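Local coordinates for protein 3-isopropylmalate dehydratase small subunit (Campylobacter jejuni, PDB 3Q3W) that catalyses, as the small subunit of isopropylmalate isomerase, the interconversion of 2-isopropylmalate and 3-isopropylmalate through 2-isopropylmaleate in leucine biosynthesis, at residues 8-13 / 72-77; 14-19 / 62-67; 77-82 / 126-131; 120-125 / 162-167. All coordinates share one frame; numbering follows the deposited sequence.

Contact 1 of 4, residues 8-13 / 72-77; sequences IIHKGI and NSSILV
Ile13 O takes two backbone amides of the facing segment, Ser74 N at 2.9 Å and Ile75 N at 3.1 Å. The Ser74 donor lies in the plane of the carbonyl, whereas that of Ile75 is tilted 25° from it. One oxygen thus holds two successive amides of 72-77, and Ser73 CA adds a CA-H...O contact to the same atom.

The side-chain bond joins His10 NE2 to Ser74 OG at 2.6 Å, with the hydroxyl at the edge of the imidazole and in its plane; either partner could be the donor. CG anti to the backbone N (chi1 176°) and CB directed at 72-77 put the His10 ring on the Ser74 side. A water adds a further link: it accepts from Ile13 N, donates to Asn72 O and also bonds Ser74 OG, which therefore has two polar partners besides lying 3.6 Å from Gly12 CA.

The rest is van der Waals contact: Ile75 CD1 lies 4.0 Å from His10 CD2, near the plane of the ring at its edge, and 3.8 Å from Gly12 O, and Ile13 CG2 rests 3.7 Å from Ser73 OG, a hydroxyl whose hydrogen bond goes to Tyr70 O.

The short strand axes 9-13 and 73-77 stand at 95°. The backbones of His10 and Gly12 bond Ile148 and Ile146 of strand 145-149, while Ile75 bonds Cys15 further along, an arrangement of neighbouring strands that diverge at one end within the mixed sheet of the aconitase C-terminal (swivelling) domain.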
loop_
_atom_site.group_PDB
_atom_site.type_symbol
_atom_site.label_atom_id
_atom_site.label_comp_id
_atom_site.label_asym_id
_atom_site.label_seq_id
_atom_site.Cartn_x
_atom_site.Cartn_y
_atom_site.Cartn_z
ATOM N N ILE A 8 13.173 6.540 -3.256
ATOM C CA ILE A 8 14.014 7.531 -2.562
ATOM C C ILE A 8 13.012 8.501 -1.920
ATOM O O ILE A 8 12.719 8.404 -0.744
ATOM C CB ILE A 8 14.971 8.204 -3.555
ATOM C CG1 ILE A 8 15.851 7.140 -4.224
ATOM C CG2 ILE A 8 15.883 9.287 -2.858
ATOM C CD1 ILE A 8 16.794 7.694 -5.304
ATOM N N ILE A 9 12.394 9.330 -2.763
ATOM C CA ILE A 9 11.398 10.328 -2.365
ATOM C C ILE A 9 10.181 10.039 -3.222
ATOM O O ILE A 9 10.324 9.881 -4.410
ATOM C CB ILE A 9 11.854 11.770 -2.712
ATOM C CG1 ILE A 9 13.267 12.089 -2.185
ATOM C CG2 ILE A 9 10.839 12.797 -2.213
ATOM C CD1 ILE A 9 13.359 12.592 -0.728
ATOM N N HIS A 10 8.998 9.960 -2.624
ATOM C CA HIS A 10 7.757 9.826 -3.393
ATOM C C HIS A 10 6.658 10.717 -2.811
ATOM O O HIS A 10 6.427 10.737 -1.614
ATOM C CB HIS A 10 7.286 8.372 -3.403
ATOM C CG HIS A 10 5.978 8.169 -4.087
ATOM N ND1 HIS A 10 5.846 8.171 -5.460
ATOM C CD2 HIS A 10 4.726 8.008 -3.588
ATOM C CE1 HIS A 10 4.575 7.999 -5.773
ATOM N NE2 HIS A 10 3.876 7.913 -4.654
ATOM N N LYS A 11 5.967 11.441 -3.683
ATOM C CA LYS A 11 4.839 12.272 -3.289
ATOM C C LYS A 11 3.682 11.831 -4.168
ATOM O O LYS A 11 3.849 11.715 -5.389
ATOM C CB LYS A 11 5.162 13.740 -3.527
ATOM C CG LYS A 11 3.958 14.684 -3.388
ATOM C CD LYS A 11 4.367 16.165 -3.378
ATOM C CE LYS A 11 3.209 17.042 -3.812
ATOM N NZ LYS A 11 3.537 18.490 -3.656
ATOM N N GLY A 12 2.547 11.513 -3.557
ATOM C CA GLY A 12 1.347 11.154 -4.321
ATOM C C GLY A 12 0.083 11.102 -3.480
ATOM O O GLY A 12 0.101 11.320 -2.264
ATOM N N ILE A 13 -1.002 10.789 -4.157
ATOM C CA ILE A 13 -2.306 10.716 -3.573
ATOM C C ILE A 13 -2.372 9.535 -2.613
ATOM O O ILE A 13 -2.047 8.391 -2.984
ATOM C CB ILE A 13 -3.364 10.568 -4.703
ATOM C CG1 ILE A 13 -3.257 11.718 -5.710
ATOM C CG2 ILE A 13 -4.783 10.380 -4.126
ATOM C CD1 ILE A 13 -3.672 13.048 -5.232
ATOM N N ASN A 72 -5.836 7.876 -8.959
ATOM C CA ASN A 72 -4.388 7.820 -9.007
ATOM C C ASN A 72 -3.689 7.663 -7.642
ATOM O O ASN A 72 -2.578 8.172 -7.433
ATOM C CB ASN A 72 -3.819 9.024 -9.770
ATOM C CG ASN A 72 -3.712 8.747 -11.228
ATOM O OD1 ASN A 72 -4.724 8.643 -11.940
ATOM N ND2 ASN A 72 -2.487 8.548 -11.691
ATOM N N SER A 73 -4.303 6.930 -6.733
ATOM C CA SER A 73 -3.689 6.699 -5.406
ATOM C C SER A 73 -2.386 5.942 -5.574
ATOM O O SER A 73 -2.336 4.973 -6.357
ATOM C CB SER A 73 -4.653 5.927 -4.487
ATOM O OG SER A 73 -5.675 6.773 -3.988
ATOM N N SER A 74 -1.329 6.366 -4.876
ATOM C CA SER A 74 -0.068 5.630 -4.846
ATOM C C SER A 74 0.440 5.356 -3.435
ATOM O O SER A 74 1.500 4.697 -3.238
ATOM C CB SER A 74 1.011 6.338 -5.698
ATOM O OG SER A 74 1.326 7.630 -5.197
ATOM N N ILE A 75 -0.318 5.830 -2.451
ATOM C CA ILE A 75 -0.107 5.536 -1.026
ATOM C C ILE A 75 -1.397 5.108 -0.338
ATOM O O ILE A 75 -2.467 5.713 -0.577
ATOM C CB ILE A 75 0.405 6.811 -0.292
ATOM C CG1 ILE A 75 1.749 7.214 -0.852
ATOM C CG2 ILE A 75 0.534 6.572 1.194
ATOM C CD1 ILE A 75 2.189 8.671 -0.522
ATOM N N LEU A 76 -1.306 4.099 0.526
ATOM C CA LEU A 76 -2.448 3.618 1.303
ATOM C C LEU A 76 -2.189 3.858 2.764
ATOM O O LEU A 76 -1.044 3.774 3.210
ATOM C CB LEU A 76 -2.720 2.135 1.063
ATOM C CG LEU A 76 -3.092 1.674 -0.363
ATOM C CD1 LEU A 76 -3.346 0.146 -0.387
ATOM C CD2 LEU A 76 -4.273 2.428 -0.946
ATOM N N VAL A 77 -3.240 4.195 3.507
ATOM C CA VAL A 77 -3.156 4.297 4.939
ATOM C C VAL A 77 -4.204 3.359 5.512
ATOM O O VAL A 77 -5.412 3.540 5.283
ATOM C CB VAL A 77 -3.411 5.727 5.384
ATOM C CG1 VAL A 77 -3.133 5.863 6.906
ATOM C CG2 VAL A 77 -2.540 6.641 4.607
HETATM O O HOH W 1 -0.278 9.401 -6.662
#

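Contact 2 of 4, residues 14-19 / 62-67; sequences ACPLEY and DFNLNK
The Phe63 ring meets Tyr19 at its edge, where Tyr19 OH lies near the ring plane, 4.0 Å from Phe63 CD1. Leu17 CD2 approaches the same ring obliquely, 3.7 Å from Phe63 CE1, and one face of the ring carries Leu65 N, offset toward the rim. The Tyr19 ring in turn has Leu17 CB at its edge, in plane.

The third flat group, the amide of Asn64, is turned so that Pro16 O falls within its plane, only 3° out of it. Asn64 ND2 donates to that oxygen at 3.0 Å in a nearly straight bond (174°), and the side chains of Pro16 and Asn64 cross at about a right angle. Beside it Cys15 SG, anti to its backbone N (chi1 -177°), packs 3.5 Å from Asn64 CB, while Leu65 CD2 sits 3.7 Å from Cys15 CB. A water accepts from Asn64 N and bonds Tyr19 OH.

The loop between helix 47-50 and strand 73-78, with its 3-10 segment 64-66, packs on strand 9-17 and the residues after it, within the aconitase C-terminal domain. Among mainly apolar neighbours, the straight, in-plane bond fixes the rotation of the Asn64 amide and satisfies Pro16 O with a side chain.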
loop_
_atom_site.group_PDB
_atom_site.type_symbol
_atom_site.label_atom_id
_atom_site.label_comp_id
_atom_site.label_asym_id
_atom_site.label_seq_id
_atom_site.Cartn_x
_atom_site.Cartn_y
_atom_site.Cartn_z
ATOM N N ALA A 14 -2.742 9.808 -1.365
ATOM C CA ALA A 14 -2.926 8.765 -0.367
ATOM C C ALA A 14 -4.414 8.506 -0.119
ATOM O O ALA A 14 -5.226 9.448 -0.185
ATOM C CB ALA A 14 -2.248 9.126 0.883
ATOM N N CYS A 15 -4.740 7.240 0.166
ATOM C CA CYS A 15 -6.113 6.764 0.300
ATOM C C CYS A 15 -6.236 5.983 1.590
ATOM O O CYS A 15 -5.524 4.993 1.780
ATOM C CB CYS A 15 -6.524 5.842 -0.854
ATOM S SG CYS A 15 -8.245 5.333 -0.710
ATOM N N PRO A 16 -7.151 6.403 2.469
ATOM C CA PRO A 16 -7.294 5.690 3.717
ATOM C C PRO A 16 -8.235 4.510 3.589
ATOM O O PRO A 16 -9.307 4.642 2.988
ATOM C CB PRO A 16 -7.875 6.753 4.649
ATOM C CG PRO A 16 -8.671 7.626 3.759
ATOM C CD PRO A 16 -8.055 7.567 2.393
ATOM N N LEU A 17 -7.833 3.374 4.119
ATOM C CA LEU A 17 -8.680 2.180 4.130
ATOM C C LEU A 17 -8.832 1.709 5.590
ATOM O O LEU A 17 -7.991 0.989 6.133
ATOM C CB LEU A 17 -8.096 1.064 3.249
ATOM C CG LEU A 17 -7.887 1.428 1.779
ATOM C CD1 LEU A 17 -7.121 0.250 1.026
ATOM C CD2 LEU A 17 -9.154 1.707 1.062
ATOM N N GLU A 18 -9.953 2.097 6.190
ATOM C CA GLU A 18 -10.171 1.950 7.625
ATOM C C GLU A 18 -10.655 0.542 7.933
ATOM O O GLU A 18 -11.789 0.322 8.395
ATOM C CB GLU A 18 -11.173 3.003 8.080
ATOM C CG GLU A 18 -10.627 4.425 7.968
ATOM C CD GLU A 18 -11.623 5.469 8.497
ATOM O OE1 GLU A 18 -11.754 5.623 9.740
ATOM O OE2 GLU A 18 -12.273 6.112 7.663
ATOM N N TYR A 19 -9.775 -0.412 7.658
ATOM C CA TYR A 19 -9.982 -1.787 8.003
ATOM C C TYR A 19 -8.709 -2.298 8.688
ATOM O O TYR A 19 -7.587 -1.899 8.326
ATOM C CB TYR A 19 -10.284 -2.604 6.757
ATOM C CG TYR A 19 -11.271 -1.994 5.779
ATOM C CD1 TYR A 19 -12.642 -2.275 5.859
ATOM C CD2 TYR A 19 -10.838 -1.182 4.729
ATOM C CE1 TYR A 19 -13.568 -1.735 4.926
ATOM C CE2 TYR A 19 -11.749 -0.631 3.800
ATOM C CZ TYR A 19 -13.112 -0.918 3.901
ATOM O OH TYR A 19 -14.017 -0.374 2.977
ATOM N N ASP A 62 -18.613 2.815 -2.281
ATOM C CA ASP A 62 -18.282 2.953 -0.867
ATOM C C ASP A 62 -16.852 2.546 -0.543
ATOM O O ASP A 62 -16.425 2.698 0.588
ATOM C CB ASP A 62 -19.235 2.135 0.033
ATOM C CG ASP A 62 -19.354 2.720 1.435
ATOM O OD1 ASP A 62 -19.251 3.957 1.604
ATOM O OD2 ASP A 62 -19.575 1.943 2.370
ATOM N N PHE A 63 -16.130 2.009 -1.529
ATOM C CA PHE A 63 -14.719 1.722 -1.390
ATOM C C PHE A 63 -13.929 2.967 -1.795
ATOM O O PHE A 63 -14.048 3.482 -2.919
ATOM C CB PHE A 63 -14.352 0.515 -2.272
ATOM C CG PHE A 63 -12.996 -0.001 -2.038
ATOM C CD1 PHE A 63 -12.573 -0.335 -0.760
ATOM C CD2 PHE A 63 -12.106 -0.168 -3.101
ATOM C CE1 PHE A 63 -11.307 -0.824 -0.568
ATOM C CE2 PHE A 63 -10.843 -0.678 -2.882
ATOM C CZ PHE A 63 -10.443 -0.962 -1.640
ATOM N N ASN A 64 -13.131 3.467 -0.888
ATOM C CA ASN A 64 -12.488 4.758 -1.121
ATOM C C ASN A 64 -11.653 4.843 -2.409
ATOM O O ASN A 64 -11.669 5.887 -3.093
ATOM C CB ASN A 64 -11.644 5.163 0.095
ATOM C CG ASN A 64 -12.457 5.880 1.181
ATOM O OD1 ASN A 64 -13.511 6.439 0.905
ATOM N ND2 ASN A 64 -11.947 5.864 2.419
ATOM N N LEU A 65 -10.950 3.767 -2.770
ATOM C CA LEU A 65 -10.105 3.799 -3.979
ATOM C C LEU A 65 -10.870 4.016 -5.241
ATOM O O LEU A 65 -10.269 4.375 -6.240
ATOM C CB LEU A 65 -9.226 2.539 -4.163
ATOM C CG LEU A 65 -7.983 2.426 -3.307
ATOM C CD1 LEU A 65 -7.378 0.977 -3.348
ATOM C CD2 LEU A 65 -6.926 3.491 -3.621
ATOM N N ASN A 66 -12.188 3.830 -5.208
ATOM C CA ASN A 66 -13.049 4.064 -6.355
ATOM C C ASN A 66 -13.505 5.534 -6.541
ATOM O O ASN A 66 -13.987 5.927 -7.621
ATOM C CB ASN A 66 -14.286 3.116 -6.296
ATOM C CG ASN A 66 -13.934 1.648 -6.624
ATOM O OD1 ASN A 66 -12.941 1.381 -7.282
ATOM N ND2 ASN A 66 -14.700 0.707 -6.095
ATOM N N LYS A 67 -13.371 6.350 -5.491
ATOM C CA LYS A 67 -13.851 7.734 -5.517
ATOM C C LYS A 67 -12.934 8.693 -6.292
ATOM O O LYS A 67 -11.677 8.570 -6.290
ATOM C CB LYS A 67 -14.092 8.218 -4.066
ATOM C CG LYS A 67 -15.125 7.425 -3.304
ATOM C CD LYS A 67 -15.384 7.984 -1.933
ATOM C CE LYS A 67 -16.332 7.095 -1.093
ATOM N NZ LYS A 67 -17.766 7.273 -1.447
HETATM O O HOH W 2 -12.990 2.485 2.005
#

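Contact 3 of 4, residues 77-82 / 126-131; sequences VSFENF and LAKDEV
Val131 CG1 sits in the middle of this contact, where the first turn of helix 128-140 packs on strand 73-78 and the loop that follows it, an alpha-on-beta layer of the aconitase C-terminal domain. That methyl lies 4.0 Å from Val77 CG1 and 4.2 Å from Phe79 CD1, which it meets at the edge of the phenyl ring, near its plane. It is carried anti to the backbone N (chi1 177°), and the side chains of Val77 and Val131 slide past each other in opposite directions.

A polar contact borders this apolar patch. Lys128 NZ stands over a face of Phe79, 4.4 Å from the ring centroid and 24° off its normal, a cation-pi arrangement. The same nitrogen makes a salt bridge to Glu80 OE1 at 2.8 Å, the oxygen offering its syn lone pair. Bends in both chains, at chi2 of Glu80 and at chi2 and chi3 of Lys128, bring the two ends together. Lys128 was modelled in two conformations, of which this is one, so the ammonium contacts describe a single state and may be intermittent.

Further out, the helix start is set by its own bonds: Val131 N donates to Ala127 O, Ala127 being the N-cap residue, and Ala127 N to Glu130 OE1, met from above the carboxylate plane. On the strand side, Ser78 OG bonds Leu17 O, and the backbone of Phe79 pairs with that of Tyr19, fixing the chain from which Phe79 projects. Leu132 of the helix also touches Phe79.

At Ser78 the carbonyl oxygen is buried without a polar partner, and Val131 CG1 lies just 3.2 Å from Ser78 O.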
loop_
_atom_site.group_PDB
_atom_site.type_symbol
_atom_site.label_atom_id
_atom_site.label_comp_id
_atom_site.label_asym_id
_atom_site.label_seq_id
_atom_site.Cartn_x
_atom_site.Cartn_y
_atom_site.Cartn_z
ATOM N N VAL A 77 -3.240 4.195 3.507
ATOM C CA VAL A 77 -3.156 4.297 4.939
ATOM C C VAL A 77 -4.204 3.359 5.512
ATOM O O VAL A 77 -5.412 3.540 5.283
ATOM C CB VAL A 77 -3.411 5.727 5.384
ATOM C CG1 VAL A 77 -3.133 5.863 6.906
ATOM C CG2 VAL A 77 -2.540 6.641 4.607
ATOM N N SER A 78 -3.755 2.342 6.231
ATOM C CA SER A 78 -4.639 1.331 6.803
ATOM C C SER A 78 -4.385 1.084 8.284
ATOM O O SER A 78 -3.577 1.742 8.911
ATOM C CB SER A 78 -4.483 0.030 6.049
ATOM O OG SER A 78 -5.663 -0.751 6.137
ATOM N N PHE A 79 -5.117 0.138 8.847
ATOM C CA PHE A 79 -5.006 -0.127 10.252
ATOM C C PHE A 79 -4.136 -1.360 10.412
ATOM O O PHE A 79 -3.418 -1.740 9.473
ATOM C CB PHE A 79 -6.387 -0.295 10.871
ATOM C CG PHE A 79 -7.246 0.963 10.866
ATOM C CD1 PHE A 79 -6.688 2.228 10.845
ATOM C CD2 PHE A 79 -8.635 0.844 10.977
ATOM C CE1 PHE A 79 -7.495 3.335 10.897
ATOM C CE2 PHE A 79 -9.449 1.950 11.043
ATOM C CZ PHE A 79 -8.880 3.195 10.997
ATOM N N GLU A 80 -4.159 -1.959 11.602
ATOM C CA GLU A 80 -3.153 -2.935 11.989
ATOM C C GLU A 80 -3.235 -4.242 11.250
ATOM O O GLU A 80 -4.278 -4.617 10.744
ATOM C CB GLU A 80 -3.189 -3.225 13.501
ATOM C CG GLU A 80 -4.584 -3.529 14.106
ATOM C CD GLU A 80 -5.243 -2.290 14.754
ATOM O OE1 GLU A 80 -5.398 -1.251 14.064
ATOM O OE2 GLU A 80 -5.597 -2.365 15.947
ATOM N N ASN A 81 -2.095 -4.939 11.256
ATOM C CA ASN A 81 -1.951 -6.272 10.706
ATOM C C ASN A 81 -2.333 -6.304 9.236
ATOM O O ASN A 81 -3.001 -7.223 8.759
ATOM C CB ASN A 81 -2.715 -7.320 11.547
ATOM C CG ASN A 81 -2.325 -8.753 11.212
ATOM O OD1 ASN A 81 -1.178 -9.033 10.846
ATOM N ND2 ASN A 81 -3.283 -9.664 11.305
ATOM N N PHE A 82 -1.866 -5.305 8.513
ATOM C CA PHE A 82 -2.099 -5.258 7.098
ATOM C C PHE A 82 -1.326 -6.374 6.413
ATOM O O PHE A 82 -0.139 -6.545 6.646
ATOM C CB PHE A 82 -1.656 -3.939 6.509
ATOM C CG PHE A 82 -2.046 -3.761 5.056
ATOM C CD1 PHE A 82 -3.194 -3.084 4.706
ATOM C CD2 PHE A 82 -1.245 -4.272 4.038
ATOM C CE1 PHE A 82 -3.537 -2.913 3.372
ATOM C CE2 PHE A 82 -1.585 -4.106 2.717
ATOM C CZ PHE A 82 -2.735 -3.452 2.369
ATOM N N LEU A 126 3.830 3.203 11.535
ATOM C CA LEU A 126 3.658 4.357 12.418
ATOM C C LEU A 126 2.930 3.956 13.697
ATOM O O LEU A 126 2.228 2.954 13.725
ATOM C CB LEU A 126 2.892 5.472 11.704
ATOM C CG LEU A 126 3.655 6.102 10.531
ATOM C CD1 LEU A 126 2.971 7.386 10.043
ATOM C CD2 LEU A 126 5.126 6.371 10.945
ATOM N N ALA A 127 3.107 4.708 14.776
ATOM C CA ALA A 127 2.294 4.455 15.962
ATOM C C ALA A 127 0.813 4.644 15.595
ATOM O O ALA A 127 0.475 5.487 14.763
ATOM C CB ALA A 127 2.704 5.361 17.127
ATOM N N LYS A 128 -0.053 3.839 16.207
ATOM C CA LYS A 128 -1.474 3.837 15.874
ATOM C C LYS A 128 -2.079 5.232 15.996
ATOM O O LYS A 128 -2.888 5.630 15.159
ATOM C CB LYS A 128 -2.219 2.790 16.719
ATOM C CG LYS A 128 -3.647 3.149 17.108
ATOM C CD LYS A 128 -4.663 2.110 16.686
ATOM C CE LYS A 128 -5.091 2.332 15.253
ATOM N NZ LYS A 128 -6.128 1.340 14.840
ATOM N N ASP A 129 -1.669 5.978 17.019
ATOM C CA ASP A 129 -2.111 7.372 17.163
ATOM C C ASP A 129 -1.765 8.188 15.931
ATOM O O ASP A 129 -2.560 9.015 15.494
ATOM C CB ASP A 129 -1.541 8.044 18.431
ATOM C CG ASP A 129 -0.069 8.452 18.305
ATOM O OD1 ASP A 129 0.221 9.668 18.409
ATOM O OD2 ASP A 129 0.806 7.557 18.142
ATOM N N GLU A 130 -0.594 7.953 15.357
ATOM C CA GLU A 130 -0.162 8.724 14.206
ATOM C C GLU A 130 -0.996 8.292 12.981
ATOM O O GLU A 130 -1.426 9.143 12.213
ATOM C CB GLU A 130 1.335 8.544 13.943
ATOM C CG GLU A 130 2.339 9.181 15.008
ATOM C CD GLU A 130 3.827 8.779 14.751
ATOM O OE1 GLU A 130 4.050 7.723 14.114
ATOM O OE2 GLU A 130 4.764 9.509 15.177
ATOM N N VAL A 131 -1.254 6.993 12.834
ATOM C CA VAL A 131 -2.114 6.481 11.747
ATOM C C VAL A 131 -3.531 7.093 11.834
ATOM O O VAL A 131 -4.102 7.489 10.832
ATOM C CB VAL A 131 -2.223 4.927 11.758
ATOM C CG1 VAL A 131 -3.170 4.448 10.662
ATOM C CG2 VAL A 131 -0.844 4.255 11.608
#

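Contact 4 of 4, residues 120-125 / 162-167; sequences GLLTIE and FSFDLD
Glu125 and Phe164 bring the two backbones closest, with CA atoms 6.3 Å apart, and no direct hydrogen bond crosses; instead a water donates to Glu125 O and accepts from Asp165 N. Phe164 carries the side-chain contact. Ile124 packs on its ring, with CG1 over the centre of one face, 4.0 Å from the centroid and 7° off the normal, a CH-pi contact. The other branch, Ile124 CG2, reaches the near end of the ring, 3.8 Å from Phe164 CG. With chi1 67°, Phe164 CG lies between its own backbone N and carbonyl carbon, which, with CB directed at strand 122-125, sets the ring against Ile124. At the far end of the ring Leu122 CD2 approaches Phe164 CZ at 4.3 Å, and Phe164 CB rests 3.7 Å from Glu125 O.

Strands 122-125 and 160-163 are the outermost strands of the seven-stranded mixed sheet in this chain. The chain leaving strand 160-163 for helix 168-176 passes strand 122-125 and sets Phe164 and Leu166 against it.

Leu166 extends the apolar contact toward the start of strand 122-125. Its CD2 meets Leu122 CD1 at 3.8 Å, the two side chains crossing obliquely, and its CD1 lies 3.9 Å from Thr123 O. Leu174 of the following helix touches both leucines. Thr123 OG1 is buried here without a hydrogen-bonding partner in the model, 4.4 Å from Leu166 CD1. Glu125, at the margin, turns its carboxylate to Lys113, with which its OE2 forms a salt bridge.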
loop_
_atom_site.group_PDB
_atom_site.type_symbol
_atom_site.label_atom_id
_atom_site.label_comp_id
_atom_site.label_asym_id
_atom_site.label_seq_id
_atom_site.Cartn_x
_atom_site.Cartn_y
_atom_site.Cartn_z
ATOM N N GLY A 120 9.712 -3.811 -3.693
ATOM C CA GLY A 120 9.885 -2.346 -3.809
ATOM C C GLY A 120 8.698 -1.577 -3.299
ATOM O O GLY A 120 8.587 -0.392 -3.557
ATOM N N LEU A 121 7.829 -2.255 -2.559
ATOM C CA LEU A 121 6.654 -1.673 -1.927
ATOM C C LEU A 121 7.034 -1.251 -0.484
ATOM O O LEU A 121 7.186 -2.101 0.375
ATOM C CB LEU A 121 5.518 -2.707 -1.905
ATOM C CG LEU A 121 4.165 -2.365 -1.257
ATOM C CD1 LEU A 121 3.632 -1.016 -1.764
ATOM C CD2 LEU A 121 3.109 -3.463 -1.447
ATOM N N LEU A 122 7.206 0.046 -0.235
ATOM C CA LEU A 122 7.647 0.512 1.073
ATOM C C LEU A 122 6.594 0.452 2.166
ATOM O O LEU A 122 5.529 1.103 2.102
ATOM C CB LEU A 122 8.183 1.923 0.993
ATOM C CG LEU A 122 8.733 2.545 2.274
ATOM C CD1 LEU A 122 9.794 1.650 2.979
ATOM C CD2 LEU A 122 9.352 3.914 1.933
ATOM N N THR A 123 6.925 -0.281 3.210
ATOM C CA THR A 123 6.018 -0.507 4.312
ATOM C C THR A 123 6.453 0.335 5.530
ATOM O O THR A 123 7.510 0.097 6.133
ATOM C CB THR A 123 6.051 -1.973 4.654
ATOM O OG1 THR A 123 7.381 -2.298 5.014
ATOM C CG2 THR A 123 5.675 -2.790 3.448
ATOM N N ILE A 124 5.626 1.330 5.840
ATOM C CA ILE A 124 5.899 2.331 6.857
ATOM C C ILE A 124 5.055 2.048 8.064
ATOM O O ILE A 124 3.814 2.152 8.017
ATOM C CB ILE A 124 5.557 3.721 6.337
ATOM C CG1 ILE A 124 6.512 4.072 5.202
ATOM C CG2 ILE A 124 5.599 4.761 7.468
ATOM C CD1 ILE A 124 6.056 5.164 4.260
ATOM N N GLU A 125 5.727 1.691 9.155
ATOM C CA GLU A 125 5.038 1.426 10.406
ATOM C C GLU A 125 5.031 2.724 11.196
ATOM O O GLU A 125 6.105 3.293 11.449
ATOM C CB GLU A 125 5.714 0.295 11.190
ATOM C CG GLU A 125 5.417 -1.086 10.616
ATOM C CD GLU A 125 6.190 -2.233 11.271
ATOM O OE1 GLU A 125 7.090 -1.964 12.134
ATOM O OE2 GLU A 125 5.858 -3.412 10.942
ATOM N N PHE A 162 6.241 12.658 10.503
ATOM C CA PHE A 162 6.298 11.437 11.256
ATOM C C PHE A 162 7.592 10.768 10.870
ATOM O O PHE A 162 8.034 10.895 9.713
ATOM C CB PHE A 162 5.105 10.575 10.886
ATOM C CG PHE A 162 3.794 11.288 11.004
ATOM C CD1 PHE A 162 3.013 11.137 12.147
ATOM C CD2 PHE A 162 3.354 12.152 9.995
ATOM C CE1 PHE A 162 1.787 11.801 12.265
ATOM C CE2 PHE A 162 2.144 12.828 10.099
ATOM C CZ PHE A 162 1.353 12.656 11.236
ATOM N N SER A 163 8.220 10.072 11.817
ATOM C CA SER A 163 9.436 9.293 11.533
ATOM C C SER A 163 9.122 7.812 11.563
ATOM O O SER A 163 8.216 7.392 12.266
ATOM C CB SER A 163 10.531 9.617 12.558
ATOM O OG SER A 163 10.166 9.214 13.871
ATOM N N PHE A 164 9.891 7.018 10.809
ATOM C CA PHE A 164 9.754 5.557 10.803
ATOM C C PHE A 164 11.097 4.795 10.698
ATOM O O PHE A 164 12.115 5.320 10.279
ATOM C CB PHE A 164 8.792 5.115 9.677
ATOM C CG PHE A 164 9.313 5.350 8.264
ATOM C CD1 PHE A 164 9.920 4.325 7.553
ATOM C CD2 PHE A 164 9.170 6.584 7.645
ATOM C CE1 PHE A 164 10.417 4.542 6.279
ATOM C CE2 PHE A 164 9.653 6.802 6.352
ATOM C CZ PHE A 164 10.257 5.776 5.670
ATOM N N ASP A 165 11.051 3.530 11.068
ATOM C CA ASP A 165 12.206 2.646 11.016
ATOM C C ASP A 165 12.198 1.774 9.775
ATOM O O ASP A 165 11.151 1.489 9.234
ATOM C CB ASP A 165 12.199 1.720 12.238
ATOM C CG ASP A 165 12.697 2.401 13.469
ATOM O OD1 ASP A 165 13.683 3.170 13.341
ATOM O OD2 ASP A 165 12.119 2.166 14.561
ATOM N N LEU A 166 13.379 1.309 9.366
ATOM C CA LEU A 166 13.473 0.244 8.384
ATOM C C LEU A 166 14.858 -0.369 8.411
ATOM O O LEU A 166 15.868 0.350 8.419
ATOM C CB LEU A 166 13.195 0.758 6.963
ATOM C CG LEU A 166 12.765 -0.316 5.962
ATOM C CD1 LEU A 166 11.299 -0.693 6.181
ATOM C CD2 LEU A 166 12.976 0.175 4.542
ATOM N N ASP A 167 14.900 -1.692 8.440
ATOM C CA ASP A 167 16.159 -2.449 8.380
ATOM C C ASP A 167 17.076 -1.809 7.322
ATOM O O ASP A 167 16.605 -1.534 6.228
ATOM C CB ASP A 167 15.763 -3.884 7.970
ATOM C CG ASP A 167 16.934 -4.748 7.565
ATOM O OD1 ASP A 167 17.556 -5.350 8.456
ATOM O OD2 ASP A 167 17.192 -4.893 6.344
HETATM O O HOH W 3 8.857 2.658 12.138
#

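Overall arrangement
All four contacts reach one mixed sheet, at different places. Contacts 1 and 2 share strand 9-17, and contact 2 is nested inside the loop closed by contact 1; Ser73 packs on both Cys15 and Leu65. Contact 3 takes over strand 73-78 where contact 1 leaves it, through the common Val77. Contacts 2 and 4 are buried, mostly apolar, and lie on opposite sides of the chain's centre, about 21 Å apart between centres. Contacts 1 and 3 are partly buried and more polar: backbone, imidazole and water bonds in one, an ion pair beside an aromatic ring in the other. Leu126, of segment 126-131, packs on Phe162 and Phe164 of contact 4, so the two contacts adjoin.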